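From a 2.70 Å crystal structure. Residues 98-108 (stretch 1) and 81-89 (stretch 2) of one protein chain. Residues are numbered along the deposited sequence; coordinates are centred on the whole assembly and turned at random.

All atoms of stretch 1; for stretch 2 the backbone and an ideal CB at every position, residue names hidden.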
# COMPACT_ATOMS: atom_id res chain seq x y z
N LYS A 98 11.52 -1.57 0.96
CA LYS A 98 11.57 -2.24 2.25
C LYS A 98 10.18 -2.33 2.85
O LYS A 98 9.57 -1.31 3.18
CB LYS A 98 12.54 -1.56 3.21
CG LYS A 98 12.64 -2.28 4.54
CD LYS A 98 13.57 -1.56 5.51
CE LYS A 98 13.62 -2.27 6.87
NZ LYS A 98 12.26 -2.37 7.48
N PRO A 99 9.66 -3.55 2.97
CA PRO A 99 8.32 -3.76 3.52
C PRO A 99 8.31 -3.40 5.00
O PRO A 99 9.18 -3.87 5.74
CB PRO A 99 8.09 -5.27 3.35
CG PRO A 99 9.08 -5.68 2.28
CD PRO A 99 10.27 -4.80 2.50
N LEU A 100 7.35 -2.57 5.41
CA LEU A 100 7.29 -2.08 6.78
C LEU A 100 6.19 -2.78 7.57
O LEU A 100 6.45 -3.36 8.62
CB LEU A 100 7.08 -0.57 6.80
CG LEU A 100 8.28 0.19 6.24
CD1 LEU A 100 8.08 1.72 6.28
CD2 LEU A 100 9.53 -0.25 7.00
N THR A 101 4.96 -2.71 7.06
CA THR A 101 3.84 -3.43 7.66
C THR A 101 2.79 -3.81 6.60
O THR A 101 2.77 -3.24 5.50
CB THR A 101 3.20 -2.65 8.85
OG1 THR A 101 1.77 -2.60 8.70
CG2 THR A 101 3.74 -1.24 8.95
N VAL A 102 1.95 -4.80 6.90
CA VAL A 102 0.86 -5.13 5.98
C VAL A 102 -0.50 -5.15 6.67
O VAL A 102 -0.61 -5.48 7.85
CB VAL A 102 1.12 -6.41 5.13
CG1 VAL A 102 2.49 -7.01 5.42
CG2 VAL A 102 0.02 -7.44 5.30
N TYR A 103 -1.54 -4.76 5.93
CA TYR A 103 -2.86 -4.58 6.51
C TYR A 103 -3.87 -5.40 5.73
O TYR A 103 -3.70 -5.62 4.53
CB TYR A 103 -3.28 -3.10 6.45
CG TYR A 103 -2.19 -2.12 6.84
CD1 TYR A 103 -1.13 -1.84 5.98
CD2 TYR A 103 -2.22 -1.46 8.07
CE1 TYR A 103 -0.14 -0.96 6.33
CE2 TYR A 103 -1.23 -0.57 8.43
CZ TYR A 103 -0.19 -0.32 7.55
OH TYR A 103 0.81 0.56 7.87
N PHE A 104 -4.92 -5.84 6.41
CA PHE A 104 -6.03 -6.51 5.74
C PHE A 104 -7.23 -5.60 5.63
O PHE A 104 -7.56 -4.85 6.55
CB PHE A 104 -6.41 -7.78 6.49
CG PHE A 104 -5.36 -8.86 6.42
CD1 PHE A 104 -4.40 -8.84 5.42
CD2 PHE A 104 -5.34 -9.89 7.35
CE1 PHE A 104 -3.44 -9.82 5.35
CE2 PHE A 104 -4.38 -10.88 7.28
CZ PHE A 104 -3.42 -10.84 6.28
N VAL A 105 -7.88 -5.64 4.47
CA VAL A 105 -9.17 -5.00 4.30
C VAL A 105 -10.16 -6.13 4.07
O VAL A 105 -10.44 -6.52 2.93
CB VAL A 105 -9.18 -4.01 3.12
CG1 VAL A 105 -10.47 -3.20 3.12
CG2 VAL A 105 -7.99 -3.07 3.22
N CYS A 106 -10.67 -6.67 5.17
CA CYS A 106 -11.54 -7.84 5.11
C CYS A 106 -12.96 -7.44 5.51
O CYS A 106 -13.19 -7.00 6.63
CB CYS A 106 -11.01 -8.91 6.06
SG CYS A 106 -11.72 -10.53 5.82
N ASN A 107 -13.89 -7.59 4.57
CA ASN A 107 -15.28 -7.19 4.79
C ASN A 107 -15.41 -5.75 5.28
O ASN A 107 -16.16 -5.48 6.21
CB ASN A 107 -15.98 -8.13 5.78
CG ASN A 107 -16.23 -9.50 5.20
OD1 ASN A 107 -15.43 -10.42 5.41
ND2 ASN A 107 -17.33 -9.65 4.47
N GLU A 108 -14.66 -4.85 4.64
CA GLU A 108 -14.67 -3.42 4.97
C GLU A 108 -13.99 -3.10 6.31
O GLU A 108 -13.95 -1.94 6.74
CB GLU A 108 -16.09 -2.84 4.88
CG GLU A 108 -16.71 -3.01 3.51
CD GLU A 108 -18.20 -3.24 3.55
OE1 GLU A 108 -18.90 -2.44 4.22
OE2 GLU A 108 -18.67 -4.21 2.92
N UNK A 81 -15.18 -9.64 -3.85
CA UNK A 81 -15.35 -8.33 -3.20
C UNK A 81 -15.14 -8.36 -1.69
O UNK A 81 -15.59 -7.45 -1.00
CB UNK A 81 -16.75 -7.79 -3.50
N UNK A 82 -14.47 -9.40 -1.19
CA UNK A 82 -14.30 -9.55 0.26
C UNK A 82 -12.98 -9.02 0.82
O UNK A 82 -12.98 -8.32 1.83
CB UNK A 82 -14.42 -11.03 0.63
N UNK A 83 -11.85 -9.34 0.19
CA UNK A 83 -10.60 -8.83 0.72
C UNK A 83 -9.63 -8.20 -0.27
O UNK A 83 -9.62 -8.52 -1.46
CB UNK A 83 -9.88 -9.98 1.43
N UNK A 84 -8.82 -7.30 0.27
CA UNK A 84 -7.65 -6.77 -0.42
C UNK A 84 -6.58 -6.68 0.64
O UNK A 84 -6.89 -6.46 1.82
CB UNK A 84 -7.92 -5.42 -1.09
N UNK A 85 -5.33 -6.85 0.24
CA UNK A 85 -4.21 -6.75 1.17
C UNK A 85 -3.28 -5.63 0.75
O UNK A 85 -2.84 -5.56 -0.41
CB UNK A 85 -3.45 -8.07 1.25
N UNK A 86 -2.97 -4.75 1.70
CA UNK A 86 -2.20 -3.54 1.43
C UNK A 86 -0.88 -3.59 2.17
O UNK A 86 -0.82 -4.05 3.31
CB UNK A 86 -2.99 -2.29 1.83
N UNK A 87 0.19 -3.12 1.53
CA UNK A 87 1.51 -3.11 2.14
C UNK A 87 2.08 -1.71 2.23
O UNK A 87 2.12 -0.97 1.24
CB UNK A 87 2.46 -4.01 1.35
N UNK A 88 2.51 -1.34 3.44
CA UNK A 88 3.27 -0.11 3.65
C UNK A 88 4.73 -0.46 3.40
O UNK A 88 5.23 -1.45 3.92
CB UNK A 88 3.06 0.47 5.05
N UNK A 89 5.40 0.35 2.58
CA UNK A 89 6.79 0.07 2.24
C UNK A 89 7.60 1.36 2.10
O UNK A 89 7.06 2.42 1.76
CB UNK A 89 6.86 -0.74 0.94

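The two stretches pair as antiparallel strands. Along 83-89, which is extended, CA-to-CB points by turns to the face carrying Pro 99, Val 102, Phe 104 and Cys 106 and to the face carrying Thr 101, Tyr 103 and Val 105.

Position 81 lies before the strand. Its ideal CB has nothing of stretch 1 within 5.5 Å, so stretch 1 sets no requirement here. The deposited residue is Pro 81, preceded by a cis peptide bond.

At position 82 the carbonyl O accepts from Asn 107 N at 3.0 Å. CA-to-CB points sideways, and the Asn 107 amide is the nearest side chain. A polar group or a flat ring would suit. It is Phe 82, and Asn 107 ND2 lies over one face of its ring, 4.0 Å from CD1.

Position 83 shares its face with Cys 106. Its ideal CB is 4.6 Å from Cys 106 CA, and no charge is on offer. Many apolar side chains would fit. It is Leu 83, beside Cys 106.

Position 84 makes a hydrogen-bonded pair with Val 105, with its N 3.2 Å from Val 105 O and its O 2.9 Å from Val 105 N. The ideal CB is 4.6 Å from Val 105 CB, which favours an apolar or aromatic group. It is Trp 84, with Val 105 O at the edge of its ring.

Position 85 lies beside Phe 104. The ideal CB is 4.3 Å from Phe 104 CD1 and 5.4 Å from Val 102 CG2. A branched apolar side chain could reach both. Val 85 does so: CG2 is 3.6 Å from Phe 104 CD1, and CG1 is 3.9 Å from Val 102 CG2.

Position 86 pairs with Tyr 103 through two hydrogen bonds, N to Tyr 103 O at 3.0 Å and Tyr 103 N to O at 2.8 Å. Tyr 103 and Val 105 CG2 leave an apolar setting, where Val, Leu, Ile or Met would be reasonable. It is Ile 86; its CD1 is 3.8 Å from Val 105 CG2.

Position 87 faces Val 102, with the ideal CB 4.7 Å from Val 102 CB. Apolar or long polar side chains would suit. It is Gln 87, whose NE2 donates to the side-chain OE1 of residue 89 at 2.8 Å.

Position 88 sits at a bulge: its O accepts from Leu 100 N at 2.8 Å and weakly from Thr 101 N at 3.4 Å. Tyr 103 OH is 3.6 Å from the ideal CB. A long, flexible side chain would suit. It is Lys 88, with CD 3.4 Å from Tyr 103 OH and NZ 3.3 Å from Thr 101 CG2.

Position 89 faces Pro 99, its ideal CB 4.2 Å from Pro 99 CA. The ideal CB is also 3.6 Å from Lys 98 O, so small, apolar or polar side chains could all be placed here. In Gln 89 the end leads away, and NE2 is hydrogen-bonded elsewhere in the structure.

Stretch 2 (81-89) PFLWVIQKQ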
# COMPACT_ATOMS: atom_id res chain seq x y z
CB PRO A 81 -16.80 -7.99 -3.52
CG PRO A 81 -17.48 -9.34 -3.48
CD PRO A 81 -16.45 -10.38 -3.88
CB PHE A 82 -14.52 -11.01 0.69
CG PHE A 82 -15.97 -11.40 0.77
CD1 PHE A 82 -16.98 -10.47 0.53
CD2 PHE A 82 -16.34 -12.70 1.10
CE1 PHE A 82 -18.31 -10.83 0.61
CE2 PHE A 82 -17.68 -13.06 1.18
CZ PHE A 82 -18.66 -12.12 0.94
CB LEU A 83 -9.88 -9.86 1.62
CG LEU A 83 -9.17 -11.13 1.17
CD1 LEU A 83 -8.03 -10.88 0.20
CD2 LEU A 83 -8.61 -11.82 2.39
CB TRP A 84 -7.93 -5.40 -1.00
CG TRP A 84 -8.90 -5.41 -2.13
CD1 TRP A 84 -8.59 -5.45 -3.46
CD2 TRP A 84 -10.32 -5.38 -2.04
NE1 TRP A 84 -9.75 -5.44 -4.21
CE2 TRP A 84 -10.82 -5.41 -3.36
CE3 TRP A 84 -11.23 -5.34 -0.97
CZ2 TRP A 84 -12.19 -5.39 -3.64
CZ3 TRP A 84 -12.58 -5.33 -1.25
CH2 TRP A 84 -13.05 -5.35 -2.57
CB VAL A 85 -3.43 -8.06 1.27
CG1 VAL A 85 -2.20 -7.88 2.17
CG2 VAL A 85 -4.33 -9.17 1.79
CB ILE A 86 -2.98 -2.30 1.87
CG1 ILE A 86 -4.27 -2.18 1.06
CG2 ILE A 86 -2.14 -1.04 1.73
CD1 ILE A 86 -5.18 -1.08 1.52
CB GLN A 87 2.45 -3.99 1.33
CG GLN A 87 3.92 -3.74 1.60
CD GLN A 87 4.80 -4.74 0.88
OE1 GLN A 87 4.60 -5.95 1.00
NE2 GLN A 87 5.78 -4.24 0.13
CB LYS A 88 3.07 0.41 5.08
CG LYS A 88 4.01 1.54 5.53
CD LYS A 88 3.24 2.50 6.45
CE LYS A 88 4.01 2.96 7.68
NZ LYS A 88 3.81 2.07 8.86
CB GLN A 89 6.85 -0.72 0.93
CG GLN A 89 6.65 0.13 -0.32
CD GLN A 89 6.32 -0.70 -1.55
OE1 GLN A 89 5.99 -1.88 -1.45
NE2 GLN A 89 6.41 -0.07 -2.73
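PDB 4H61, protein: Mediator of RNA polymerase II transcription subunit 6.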